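Local coordinates for glycoside hydrolase family protein (Novosphingobium sp. PP1Y, PDB 6Q2F) that probably hydrolyses alpha-L-rhamnosidic bonds, releasing terminal L-rhamnose from glycosides, at residues I71-E76 against P684-K689; T304-L309 against I318-V323; R522-D527 against L550-R555; L930-P933 against S938-I941. All coordinates share one frame; numbering follows the deposited sequence.

Contact 1: residues I71-E76 against P684-K689; sequences IRKDLE and PVDDKK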
loop_
_atom_site.group_PDB
_atom_site.type_symbol
_atom_site.label_atom_id
_atom_site.label_comp_id
_atom_site.label_asym_id
_atom_site.label_seq_id
_atom_site.Cartn_x
_atom_site.Cartn_y
_atom_site.Cartn_z
ATOM N N ILE A 71 -27.637 11.410 5.399
ATOM C CA ILE A 71 -27.180 10.654 4.240
ATOM C C ILE A 71 -27.562 11.380 2.956
ATOM O O ILE A 71 -26.756 11.509 2.022
ATOM C CB ILE A 71 -27.764 9.235 4.275
ATOM C CG1 ILE A 71 -27.114 8.414 5.399
ATOM C CG2 ILE A 71 -27.592 8.547 2.916
ATOM C CD1 ILE A 71 -27.799 7.068 5.654
ATOM N N ARG A 72 -28.804 11.864 2.892
ATOM C CA ARG A 72 -29.251 12.602 1.722
ATOM C C ARG A 72 -28.439 13.874 1.527
ATOM O O ARG A 72 -28.004 14.163 0.405
ATOM C CB ARG A 72 -30.735 12.924 1.849
ATOM C CG ARG A 72 -31.220 14.038 0.913
ATOM C CD ARG A 72 -32.752 13.943 0.774
ATOM N NE ARG A 72 -33.121 12.794 -0.056
ATOM C CZ ARG A 72 -34.328 12.246 -0.104
ATOM N NH1 ARG A 72 -35.314 12.709 0.657
ATOM N NH2 ARG A 72 -34.544 11.225 -0.913
ATOM N N LYS A 73 -28.237 14.654 2.604
ATOM C CA LYS A 73 -27.471 15.890 2.480
ATOM C C LYS A 73 -26.012 15.609 2.125
ATOM O O LYS A 73 -25.400 16.368 1.365
ATOM C CB LYS A 73 -27.572 16.707 3.763
ATOM C CG LYS A 73 -28.979 17.226 4.048
ATOM C CD LYS A 73 -29.143 17.594 5.524
ATOM C CE LYS A 73 -30.467 18.300 5.776
ATOM N NZ LYS A 73 -30.615 18.647 7.235
ATOM N N ASP A 74 -25.433 14.536 2.678
ATOM C CA ASP A 74 -24.105 14.105 2.231
ATOM C C ASP A 74 -24.084 13.854 0.733
ATOM O O ASP A 74 -23.211 14.362 0.015
ATOM C CB ASP A 74 -23.676 12.830 2.947
ATOM C CG ASP A 74 -23.247 13.063 4.378
ATOM O OD1 ASP A 74 -23.225 14.228 4.827
ATOM O OD2 ASP A 74 -22.909 12.060 5.042
ATOM N N LEU A 75 -25.019 13.034 0.241
ATOM C CA LEU A 75 -24.924 12.622 -1.154
ATOM C C LEU A 75 -25.332 13.754 -2.089
ATOM O O LEU A 75 -24.811 13.849 -3.205
ATOM C CB LEU A 75 -25.757 11.365 -1.392
ATOM C CG LEU A 75 -25.022 10.037 -1.150
ATOM C CD1 LEU A 75 -24.507 9.921 0.282
ATOM C CD2 LEU A 75 -25.909 8.850 -1.505
ATOM N N GLU A 76 -26.224 14.639 -1.643
ATOM C CA GLU A 76 -26.527 15.817 -2.445
ATOM C C GLU A 76 -25.334 16.768 -2.494
ATOM O O GLU A 76 -25.098 17.410 -3.523
ATOM C CB GLU A 76 -27.767 16.541 -1.904
ATOM C CG GLU A 76 -29.089 15.786 -2.134
ATOM C CD GLU A 76 -30.242 16.414 -1.382
ATOM O OE1 GLU A 76 -31.398 16.211 -1.805
ATOM O OE2 GLU A 76 -29.990 17.110 -0.384
ATOM N N PRO A 684 -24.222 13.205 10.291
ATOM C CA PRO A 684 -25.604 12.824 10.639
ATOM C C PRO A 684 -26.486 13.983 11.067
ATOM O O PRO A 684 -27.710 13.870 10.934
ATOM C CB PRO A 684 -25.409 11.846 11.799
ATOM C CG PRO A 684 -24.218 12.428 12.496
ATOM C CD PRO A 684 -23.275 12.784 11.330
ATOM N N VAL A 685 -25.917 15.072 11.581
ATOM C CA VAL A 685 -26.676 16.226 12.053
ATOM C C VAL A 685 -25.934 17.482 11.614
ATOM O O VAL A 685 -24.707 17.486 11.493
ATOM C CB VAL A 685 -26.883 16.208 13.594
ATOM C CG1 VAL A 685 -27.642 14.958 14.029
ATOM C CG2 VAL A 685 -25.555 16.250 14.312
ATOM N N ASP A 686 -26.682 18.557 11.371
ATOM C CA ASP A 686 -26.067 19.754 10.804
ATOM C C ASP A 686 -25.441 20.681 11.845
ATOM O O ASP A 686 -24.508 21.415 11.498
ATOM C CB ASP A 686 -27.093 20.543 9.974
ATOM C CG ASP A 686 -27.675 19.725 8.816
ATOM O OD1 ASP A 686 -27.085 18.689 8.456
ATOM O OD2 ASP A 686 -28.717 20.123 8.258
ATOM N N ASP A 687 -25.885 20.628 13.109
ATOM C CA ASP A 687 -25.569 21.686 14.076
ATOM C C ASP A 687 -24.106 21.670 14.503
ATOM O O ASP A 687 -23.522 22.729 14.749
ATOM C CB ASP A 687 -26.466 21.574 15.314
ATOM C CG ASP A 687 -26.543 20.137 15.873
ATOM O OD1 ASP A 687 -25.674 19.301 15.560
ATOM O OD2 ASP A 687 -27.481 19.846 16.644
ATOM N N LYS A 688 -23.495 20.494 14.607
ATOM C CA LYS A 688 -22.131 20.396 15.117
ATOM C C LYS A 688 -21.147 20.615 13.970
ATOM O O LYS A 688 -21.025 19.775 13.071
ATOM C CB LYS A 688 -21.924 19.054 15.813
ATOM C CG LYS A 688 -22.483 19.099 17.262
ATOM C CD LYS A 688 -22.377 17.782 17.976
ATOM C CE LYS A 688 -22.868 17.923 19.433
ATOM N NZ LYS A 688 -24.321 18.242 19.507
ATOM N N LYS A 689 -20.459 21.757 13.992
ATOM C CA LYS A 689 -19.485 22.079 12.939
ATOM C C LYS A 689 -18.107 22.277 13.562
ATOM O O LYS A 689 -18.003 22.896 14.612
ATOM C CB LYS A 689 -19.906 23.335 12.168
ATOM C CG LYS A 689 -21.295 23.277 11.553
ATOM C CD LYS A 689 -21.817 24.685 11.268
ATOM C CE LYS A 689 -23.342 24.688 11.109
ATOM N NZ LYS A 689 -23.745 23.909 9.896
#

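Contact 2: residues T304-L309 against I318-V323; sequences TPIKAL and ISFAPV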
loop_
_atom_site.group_PDB
_atom_site.type_symbol
_atom_site.label_atom_id
_atom_site.label_comp_id
_atom_site.label_asym_id
_atom_site.label_seq_id
_atom_site.Cartn_x
_atom_site.Cartn_y
_atom_site.Cartn_z
ATOM N N THR A 304 33.081 -13.976 22.869
ATOM C CA THR A 304 33.141 -13.894 21.413
ATOM C C THR A 304 31.724 -14.081 20.889
ATOM O O THR A 304 31.144 -15.173 21.059
ATOM C CB THR A 304 34.088 -14.950 20.840
ATOM O OG1 THR A 304 33.463 -16.238 20.887
ATOM C CG2 THR A 304 35.375 -15.009 21.651
ATOM N N PRO A 305 31.111 -13.062 20.286
ATOM C CA PRO A 305 29.737 -13.220 19.793
ATOM C C PRO A 305 29.629 -14.335 18.761
ATOM O O PRO A 305 30.482 -14.491 17.884
ATOM C CB PRO A 305 29.410 -11.845 19.189
ATOM C CG PRO A 305 30.728 -11.152 19.028
ATOM C CD PRO A 305 31.598 -11.682 20.127
ATOM N N ILE A 306 28.567 -15.127 18.892
ATOM C CA ILE A 306 28.286 -16.209 17.955
ATOM C C ILE A 306 27.401 -15.729 16.813
ATOM O O ILE A 306 27.746 -15.887 15.639
ATOM C CB ILE A 306 27.645 -17.396 18.708
ATOM C CG1 ILE A 306 28.653 -18.008 19.686
ATOM C CG2 ILE A 306 27.130 -18.436 17.732
ATOM C CD1 ILE A 306 28.074 -19.087 20.583
ATOM N N LYS A 307 26.266 -15.121 17.150
ATOM C CA LYS A 307 25.275 -14.676 16.180
ATOM C C LYS A 307 24.230 -13.851 16.916
ATOM O O LYS A 307 23.996 -14.055 18.109
ATOM C CB LYS A 307 24.606 -15.863 15.467
ATOM C CG LYS A 307 23.696 -15.478 14.302
ATOM C CD LYS A 307 23.095 -16.706 13.650
ATOM C CE LYS A 307 23.014 -16.560 12.142
ATOM N NZ LYS A 307 22.831 -17.897 11.519
ATOM N N ALA A 308 23.616 -12.918 16.198
ATOM C CA ALA A 308 22.533 -12.121 16.750
ATOM C C ALA A 308 21.193 -12.811 16.518
ATOM O O ALA A 308 21.049 -13.667 15.642
ATOM C CB ALA A 308 22.514 -10.719 16.138
ATOM N N LEU A 309 20.206 -12.421 17.321
ATOM C CA LEU A 309 18.858 -12.977 17.247
ATOM C C LEU A 309 17.867 -11.829 17.145
ATOM O O LEU A 309 17.663 -11.102 18.123
ATOM C CB LEU A 309 18.536 -13.836 18.473
ATOM C CG LEU A 309 19.342 -15.105 18.750
ATOM C CD1 LEU A 309 20.590 -14.803 19.560
ATOM C CD2 LEU A 309 18.482 -16.133 19.458
ATOM N N ILE A 318 18.274 -19.911 15.900
ATOM C CA ILE A 318 19.455 -19.691 15.081
ATOM C C ILE A 318 20.317 -20.928 15.207
ATOM O O ILE A 318 20.296 -21.606 16.236
ATOM C CB ILE A 318 20.254 -18.438 15.496
ATOM C CG1 ILE A 318 20.646 -18.530 16.970
ATOM C CG2 ILE A 318 19.464 -17.159 15.190
ATOM C CD1 ILE A 318 21.667 -17.491 17.390
ATOM N N SER A 319 21.079 -21.218 14.156
ATOM C CA SER A 319 22.008 -22.335 14.143
ATOM C C SER A 319 23.351 -21.847 13.624
ATOM O O SER A 319 23.424 -20.875 12.868
ATOM C CB SER A 319 21.487 -23.486 13.277
ATOM O OG SER A 319 22.329 -24.615 13.398
ATOM N N PHE A 320 24.418 -22.540 14.017
ATOM C CA PHE A 320 25.757 -22.045 13.727
ATOM C C PHE A 320 26.749 -23.196 13.766
ATOM O O PHE A 320 26.424 -24.313 14.177
ATOM C CB PHE A 320 26.155 -20.957 14.724
ATOM C CG PHE A 320 25.581 -21.166 16.096
ATOM C CD1 PHE A 320 26.187 -22.028 16.992
ATOM C CD2 PHE A 320 24.426 -20.509 16.484
ATOM C CE1 PHE A 320 25.656 -22.227 18.250
ATOM C CE2 PHE A 320 23.890 -20.706 17.737
ATOM C CZ PHE A 320 24.507 -21.564 18.623
ATOM N N ALA A 321 27.967 -22.904 13.317
ATOM C CA ALA A 321 29.069 -23.831 13.513
ATOM C C ALA A 321 29.269 -24.073 15.008
ATOM O O ALA A 321 29.105 -23.145 15.810
ATOM C CB ALA A 321 30.347 -23.277 12.880
ATOM N N PRO A 322 29.631 -25.291 15.417
ATOM C CA PRO A 322 29.613 -25.631 16.848
ATOM C C PRO A 322 30.503 -24.721 17.685
ATOM O O PRO A 322 31.452 -24.104 17.199
ATOM C CB PRO A 322 30.124 -27.077 16.879
ATOM C CG PRO A 322 29.895 -27.600 15.504
ATOM C CD PRO A 322 30.055 -26.426 14.582
ATOM N N VAL A 323 30.173 -24.650 18.973
ATOM C CA VAL A 323 30.912 -23.851 19.944
ATOM C C VAL A 323 31.112 -24.677 21.208
ATOM O O VAL A 323 30.146 -25.220 21.753
ATOM C CB VAL A 323 30.172 -22.544 20.273
ATOM C CG1 VAL A 323 30.852 -21.832 21.422
ATOM C CG2 VAL A 323 30.099 -21.657 19.047
#

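Contact 3: residues R522-D527 against L550-R555; sequences RLRGYD and LYDYRR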
loop_
_atom_site.group_PDB
_atom_site.type_symbol
_atom_site.label_atom_id
_atom_site.label_comp_id
_atom_site.label_asym_id
_atom_site.label_seq_id
_atom_site.Cartn_x
_atom_site.Cartn_y
_atom_site.Cartn_z
ATOM N N ARG A 522 0.702 -29.470 -6.606
ATOM C CA ARG A 522 0.254 -28.984 -7.904
ATOM C C ARG A 522 1.058 -27.760 -8.339
ATOM O O ARG A 522 1.357 -27.600 -9.527
ATOM C CB ARG A 522 -1.240 -28.658 -7.862
ATOM C CG ARG A 522 -1.717 -27.692 -8.987
ATOM C CD ARG A 522 -3.189 -27.299 -8.816
ATOM N NE ARG A 522 -3.394 -26.296 -7.759
ATOM C CZ ARG A 522 -3.287 -24.979 -7.936
ATOM N NH1 ARG A 522 -2.952 -24.488 -9.128
ATOM N NH2 ARG A 522 -3.486 -24.150 -6.914
ATOM N N LEU A 523 1.432 -26.893 -7.390
ATOM C CA LEU A 523 2.089 -25.641 -7.759
ATOM C C LEU A 523 3.602 -25.757 -7.825
ATOM O O LEU A 523 4.221 -25.045 -8.617
ATOM C CB LEU A 523 1.708 -24.517 -6.776
ATOM C CG LEU A 523 0.280 -23.963 -6.829
ATOM C CD1 LEU A 523 -0.124 -23.246 -5.523
ATOM C CD2 LEU A 523 0.146 -22.990 -7.998
ATOM N N ARG A 524 4.218 -26.589 -6.985
ATOM C CA ARG A 524 5.673 -26.699 -6.961
ATOM C C ARG A 524 6.189 -27.951 -7.658
ATOM O O ARG A 524 7.395 -28.044 -7.919
ATOM C CB ARG A 524 6.189 -26.690 -5.516
ATOM C CG ARG A 524 5.602 -25.555 -4.637
ATOM C CD ARG A 524 6.359 -24.258 -4.839
ATOM N NE ARG A 524 5.999 -23.563 -6.073
ATOM C CZ ARG A 524 5.001 -22.683 -6.159
ATOM N NH1 ARG A 524 4.261 -22.424 -5.080
ATOM N NH2 ARG A 524 4.739 -22.064 -7.313
ATOM N N GLY A 525 5.330 -28.929 -7.921
ATOM C CA GLY A 525 5.730 -30.109 -8.661
ATOM C C GLY A 525 6.377 -31.222 -7.868
ATOM O O GLY A 525 6.911 -32.145 -8.484
ATOM N N TYR A 526 6.389 -31.160 -6.534
ATOM C CA TYR A 526 6.928 -32.265 -5.747
ATOM C C TYR A 526 6.195 -32.357 -4.414
ATOM O O TYR A 526 5.505 -31.426 -3.995
ATOM C CB TYR A 526 8.448 -32.138 -5.512
ATOM C CG TYR A 526 8.924 -30.945 -4.668
ATOM C CD1 TYR A 526 9.052 -29.677 -5.224
ATOM C CD2 TYR A 526 9.289 -31.108 -3.325
ATOM C CE1 TYR A 526 9.504 -28.583 -4.461
ATOM C CE2 TYR A 526 9.750 -30.020 -2.551
ATOM C CZ TYR A 526 9.851 -28.773 -3.130
ATOM O OH TYR A 526 10.310 -27.707 -2.366
ATOM N N ASP A 527 6.359 -33.506 -3.759
ATOM C CA ASP A 527 5.666 -33.834 -2.516
ATOM C C ASP A 527 6.315 -33.114 -1.332
ATOM O O ASP A 527 7.501 -33.312 -1.052
ATOM C CB ASP A 527 5.709 -35.351 -2.327
ATOM C CG ASP A 527 4.813 -35.841 -1.197
ATOM O OD1 ASP A 527 4.281 -35.018 -0.419
ATOM O OD2 ASP A 527 4.654 -37.077 -1.087
ATOM N N LEU A 550 11.487 -24.381 2.170
ATOM C CA LEU A 550 10.721 -23.373 2.892
ATOM C C LEU A 550 10.333 -22.227 1.967
ATOM O O LEU A 550 9.185 -21.761 2.006
ATOM C CB LEU A 550 11.513 -22.893 4.114
ATOM C CG LEU A 550 11.765 -24.062 5.085
ATOM C CD1 LEU A 550 12.855 -23.764 6.114
ATOM C CD2 LEU A 550 10.471 -24.497 5.773
ATOM N N TYR A 551 11.254 -21.790 1.097
ATOM C CA TYR A 551 10.903 -20.846 0.036
ATOM C C TYR A 551 9.702 -21.337 -0.768
ATOM O O TYR A 551 8.750 -20.585 -1.014
ATOM C CB TYR A 551 12.098 -20.617 -0.900
ATOM C CG TYR A 551 11.744 -19.833 -2.160
ATOM C CD1 TYR A 551 11.307 -20.481 -3.307
ATOM C CD2 TYR A 551 11.825 -18.444 -2.190
ATOM C CE1 TYR A 551 10.959 -19.770 -4.459
ATOM C CE2 TYR A 551 11.490 -17.719 -3.346
ATOM C CZ TYR A 551 11.047 -18.392 -4.464
ATOM O OH TYR A 551 10.708 -17.700 -5.621
ATOM N N ASP A 552 9.745 -22.600 -1.205
ATOM C CA ASP A 552 8.637 -23.184 -1.960
ATOM C C ASP A 552 7.355 -23.201 -1.139
ATOM O O ASP A 552 6.254 -23.028 -1.678
ATOM C CB ASP A 552 8.994 -24.616 -2.402
ATOM C CG ASP A 552 10.008 -24.641 -3.535
ATOM O OD1 ASP A 552 10.100 -23.615 -4.251
ATOM O OD2 ASP A 552 10.701 -25.677 -3.712
ATOM N N TYR A 553 7.478 -23.437 0.167
ATOM C CA TYR A 553 6.295 -23.447 1.017
ATOM C C TYR A 553 5.716 -22.047 1.139
ATOM O O TYR A 553 4.512 -21.847 0.949
ATOM C CB TYR A 553 6.647 -24.032 2.384
ATOM C CG TYR A 553 5.448 -24.384 3.225
ATOM C CD1 TYR A 553 4.864 -25.643 3.137
ATOM C CD2 TYR A 553 4.895 -23.457 4.100
ATOM C CE1 TYR A 553 3.770 -25.972 3.907
ATOM C CE2 TYR A 553 3.789 -23.770 4.871
ATOM C CZ TYR A 553 3.233 -25.038 4.772
ATOM O OH TYR A 553 2.138 -25.372 5.531
ATOM N N ARG A 554 6.570 -21.056 1.417
ATOM C CA ARG A 554 6.111 -19.673 1.456
ATOM C C ARG A 554 5.508 -19.273 0.125
ATOM O O ARG A 554 4.503 -18.555 0.081
ATOM C CB ARG A 554 7.265 -18.734 1.829
ATOM C CG ARG A 554 7.765 -18.918 3.273
ATOM C CD ARG A 554 8.672 -17.762 3.682
ATOM N NE ARG A 554 9.736 -17.576 2.703
ATOM C CZ ARG A 554 10.860 -18.285 2.679
ATOM N NH1 ARG A 554 11.085 -19.223 3.592
ATOM N NH2 ARG A 554 11.766 -18.049 1.747
ATOM N N ARG A 555 6.088 -19.759 -0.976
ATOM C CA ARG A 555 5.584 -19.363 -2.287
ATOM C C ARG A 555 4.209 -19.959 -2.544
ATOM O O ARG A 555 3.352 -19.329 -3.184
ATOM C CB ARG A 555 6.573 -19.778 -3.372
ATOM C CG ARG A 555 6.110 -19.410 -4.770
ATOM C CD ARG A 555 7.275 -19.343 -5.728
ATOM N NE ARG A 555 6.843 -19.029 -7.087
ATOM C CZ ARG A 555 7.671 -18.684 -8.067
ATOM N NH1 ARG A 555 8.974 -18.594 -7.823
ATOM N NH2 ARG A 555 7.194 -18.410 -9.276
#

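Contact 4: residues L930-P933 against S938-I941; sequences LWHP and SEPI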
loop_
_atom_site.group_PDB
_atom_site.type_symbol
_atom_site.label_atom_id
_atom_site.label_comp_id
_atom_site.label_asym_id
_atom_site.label_seq_id
_atom_site.Cartn_x
_atom_site.Cartn_y
_atom_site.Cartn_z
ATOM N N LEU A 930 -1.136 22.735 -24.724
ATOM C CA LEU A 930 -1.270 22.564 -23.281
ATOM C C LEU A 930 -2.739 22.472 -22.901
ATOM O O LEU A 930 -3.543 23.318 -23.306
ATOM C CB LEU A 930 -0.630 23.717 -22.512
ATOM C CG LEU A 930 0.835 24.013 -22.769
ATOM C CD1 LEU A 930 1.289 25.185 -21.903
ATOM C CD2 LEU A 930 1.667 22.777 -22.525
ATOM N N TRP A 931 -3.087 21.455 -22.110
ATOM C CA TRP A 931 -4.421 21.326 -21.534
ATOM C C TRP A 931 -4.334 21.536 -20.033
ATOM O O TRP A 931 -3.517 20.907 -19.362
ATOM C CB TRP A 931 -5.038 19.959 -21.832
ATOM C CG TRP A 931 -5.375 19.728 -23.262
ATOM C CD1 TRP A 931 -4.729 20.235 -24.351
ATOM C CD2 TRP A 931 -6.449 18.921 -23.773
ATOM N NE1 TRP A 931 -5.336 19.799 -25.509
ATOM C CE2 TRP A 931 -6.390 18.988 -25.181
ATOM C CE3 TRP A 931 -7.466 18.164 -23.173
ATOM C CZ2 TRP A 931 -7.295 18.325 -26.001
ATOM C CZ3 TRP A 931 -8.368 17.497 -23.988
ATOM C CH2 TRP A 931 -8.276 17.580 -25.391
ATOM N N HIS A 932 -5.166 22.436 -19.510
ATOM C CA HIS A 932 -5.083 22.828 -18.112
ATOM C C HIS A 932 -6.236 22.216 -17.338
ATOM O O HIS A 932 -7.397 22.538 -17.626
ATOM C CB HIS A 932 -5.112 24.351 -17.975
ATOM C CG HIS A 932 -3.979 25.044 -18.650
ATOM N ND1 HIS A 932 -2.725 25.146 -18.086
ATOM C CD2 HIS A 932 -3.924 25.714 -19.828
ATOM C CE1 HIS A 932 -1.944 25.839 -18.898
ATOM N NE2 HIS A 932 -2.645 26.193 -19.961
ATOM N N PRO A 933 -5.989 21.340 -16.364
ATOM C CA PRO A 933 -7.121 20.756 -15.616
ATOM C C PRO A 933 -7.820 21.743 -14.695
ATOM O O PRO A 933 -8.963 21.472 -14.295
ATOM C CB PRO A 933 -6.477 19.600 -14.832
ATOM C CG PRO A 933 -5.006 19.929 -14.779
ATOM C CD PRO A 933 -4.715 20.646 -16.090
ATOM N N SER A 938 -7.712 24.396 -23.414
ATOM C CA SER A 938 -6.449 24.128 -24.071
ATOM C C SER A 938 -5.883 25.431 -24.621
ATOM O O SER A 938 -6.601 26.404 -24.863
ATOM C CB SER A 938 -6.603 23.118 -25.203
ATOM O OG SER A 938 -7.359 23.677 -26.255
ATOM N N GLU A 939 -4.576 25.430 -24.827
ATOM C CA GLU A 939 -3.842 26.620 -25.173
ATOM C C GLU A 939 -2.766 26.224 -26.175
ATOM O O GLU A 939 -2.127 25.173 -26.008
ATOM C CB GLU A 939 -3.230 27.230 -23.904
ATOM C CG GLU A 939 -2.071 28.175 -24.078
ATOM C CD GLU A 939 -1.445 28.526 -22.733
ATOM O OE1 GLU A 939 -1.752 27.815 -21.744
ATOM O OE2 GLU A 939 -0.663 29.495 -22.654
ATOM N N PRO A 940 -2.580 27.008 -27.233
ATOM C CA PRO A 940 -1.524 26.712 -28.199
ATOM C C PRO A 940 -0.157 27.034 -27.617
ATOM O O PRO A 940 -0.014 27.820 -26.681
ATOM C CB PRO A 940 -1.843 27.629 -29.390
ATOM C CG PRO A 940 -3.152 28.303 -29.058
ATOM C CD PRO A 940 -3.314 28.232 -27.578
ATOM N N ILE A 941 0.862 26.403 -28.200
ATOM C CA ILE A 941 2.216 26.486 -27.675
ATOM C C ILE A 941 3.183 26.455 -28.855
ATOM O O ILE A 941 2.870 25.921 -29.920
ATOM C CB ILE A 941 2.469 25.349 -26.641
ATOM C CG1 ILE A 941 3.656 25.682 -25.735
ATOM C CG2 ILE A 941 2.633 23.984 -27.301
ATOM C CD1 ILE A 941 3.342 26.725 -24.695
#

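Contact 1: residues I71-E76 against P684-K689
Lys73 and Asp686 form a salt bridge that is the single close contact between helix segment 71-76 and loop segment 684-689. Lys73 NZ donates to Asp686 OD2 over 2.6 Å, meeting the oxygen on its syn side but 27° out of the carboxylate plane. The two side chains cross at about a right angle, and the lysine's methylenes follow its ammonium to the acid, CE lying 3.5 Å from Asp686 OD2 and CD 3.7 Å from Asp686 OD1. From CG onward the Lys73 chain is extended, which brings NZ to the carboxylate. Helix 68-81 follows strand 56-62, the first of a (beta/alpha)8 (TIM) barrel, while the loop leaves strand 674-677, its last parallel strand, which pairs with the first; the bridge therefore lies where the barrel closes, across some 600 residues of chain. Each charge has a second mate: Lys73 NZ also pairs with Asp69, one helical turn earlier, and Asp686 OD1 with Arg703, which in turn binds Asp74. With an alanine at Asp686, Lys73 would probably keep Asp69 alone and Arg703 would lose one of its two carboxylates, leaving the loop less firmly held to the helix. Behind the acid, Lys689 NZ folds back to Asp686 O at 3.1 Å, tilted 33° from the carbonyl plane, and Gln704 NE2 binds the same oxygen.

Contact 2: residues T304-L309 against I318-V323
The contact lies between the facing sheets of a beta sandwich, where a classic beta bulge at Ile306 and Lys307, both facing Leu294, turns these two successive side chains of edge strand 303-308 toward strand 316-325. Ile306 divides its branches between two partners. Its CG2, anti to the backbone N, lies over one face of the Phe320 ring, a CH-pi contact 3.6 Å from the centroid and 15° off the normal. Its CD1, at the end of the other branch, meets Val323 CG2 tip to tip at 3.6 Å. Lys307 runs past Ile318 in the opposite direction, CD lying 3.8 Å from Ile318 CB, and NZ makes a weak 3.3 Å hydrogen bond to Ser319 O; its stronger partner is the carboxylate of Asp380. Leu309 crosses Ile318 at about a right angle, with CG 3.6 Å from Ile318 CD1. No backbone bond joins the segments, and the axes of strands 304-308 and 318-320 approach to 8.0 Å. Strand 303-308 instead pairs with strand 293-297 in a six-stranded antiparallel sheet, and residues 318-320 pair with strand 268-277 in a four-stranded one, while Phe328 of strand 327-331 packs against both Ile306 and Val323.

Contact 3: residues R522-D527 against L550-R555
Asp552 OD2 takes two hydrogen bonds: Tyr526 OH donates to it in a very short 2.5 Å bond, and the backbone N of Asn830 donates as well. The oxygen lies at the edge of the Tyr526 ring, near its plane, and the ring and carboxylate planes stand 66° apart. Tyr526 holds CG between its backbone N and carbonyl carbon (chi1 65°), which sends the phenol back toward helix 543-575. The other carboxylate oxygen, Asp552 OD1, accepts from Ser829 OG, so this buried acid has partners on both oxygens. Arg524 crosses the same aspartate obliquely and packs on it through carbon, CD resting 3.6 Å from Asp552 CB and 3.4 Å from Asp552 O. Bends at chi2 and chi3 fold its guanidinium along helix 543-575, with Leu523 CB over one face and Arg555 CG over the opposite one, 3.5 Å above the plane. The like charges come close, Arg524 NH2 being 3.7 Å from Arg555 NE, but acids lie at hand: Arg524 NH1 pairs with Asp559, and also binds Thr556 OG1, while Arg555 NH1, whose position is less certain, appears to pair with Glu740. These carboxylates probably offset the repulsion. Gly525, with positive phi, ends the run of helical backbone angles and lets the chain turn between Arg524 and Tyr526. The contact thus sets the C-terminal end of helix 516-524 against the long helix 543-575, with helix 831-834 packing on Tyr526 through Thr831 and Gln834.

Contact 4: residues L930-P933 against S938-I941
His932 and Glu939 are joined by a short, nearly straight side-chain hydrogen bond across a beta hairpin. NE2 of His932 donates to Glu939 OE1 over 2.6 Å with an N-H...O angle of 168°. The oxygen sits at the edge of the imidazole, close to its plane, and is approached nearly along its C-O axis. Glu939 reaches it with an extended chain, CG anti to the backbone N (chi1 160°), and the ring and carboxylate planes are 36° apart. A leucine in place of His932 would probably leave Glu939 OE1 without its N-H mate and the carboxylate freer to turn. In the backbone, Leu930 and Glu939 form an antiparallel hydrogen-bonded pair: Leu930 N gives to Glu939 O at 2.9 Å and Glu939 N to Leu930 O at 2.8 Å. Leu930 O also receives a CA-H...O contact from Ser938 CA at 3.1 Å. The next pair, Trp931 with Ser938, is non-hydrogen-bonded and puts its side chains on the other face of the sheet. There Ser938 CB lies over the five-membered ring of Trp931, a CH-pi contact 3.8 Å from the centroid. On the opposite face Leu930 CD1 meets Ile941 CD1 at 3.8 Å. Strand 961-967 flanks strand 926-932, its Phe963 bonding to the Trp931 backbone, and strand 949-956 flanks strand 937-946 on the far side of the hairpin, with Leu954 against Leu930. The indole of Trp931 packs between this sheet and helices 42-47 and 712-726.

Overall arrangement
Contacts 2 and 3 both fall within the long chain span between the two halves of contact 1, whereas contact 4 follows it. Contacts 1 and 3 belong to the (beta/alpha)8 barrel: contact 1 joins its two ends, and contact 3 packs helices that lie between barrel strands 497-502 and 579-582. Contact 2 binds the facing sheets of a beta sandwich inserted between barrel strands 127-131 and 497-502, and contact 4 is a hairpin of a later antiparallel sheet. Contacts 2 and 3 are neighbours, with nearest atoms about 11 Å apart; contacts 1 and 4 come within about 20 Å. These two pairs lie on opposite sides of the chain's centre in one elongated, multidomain enzyme.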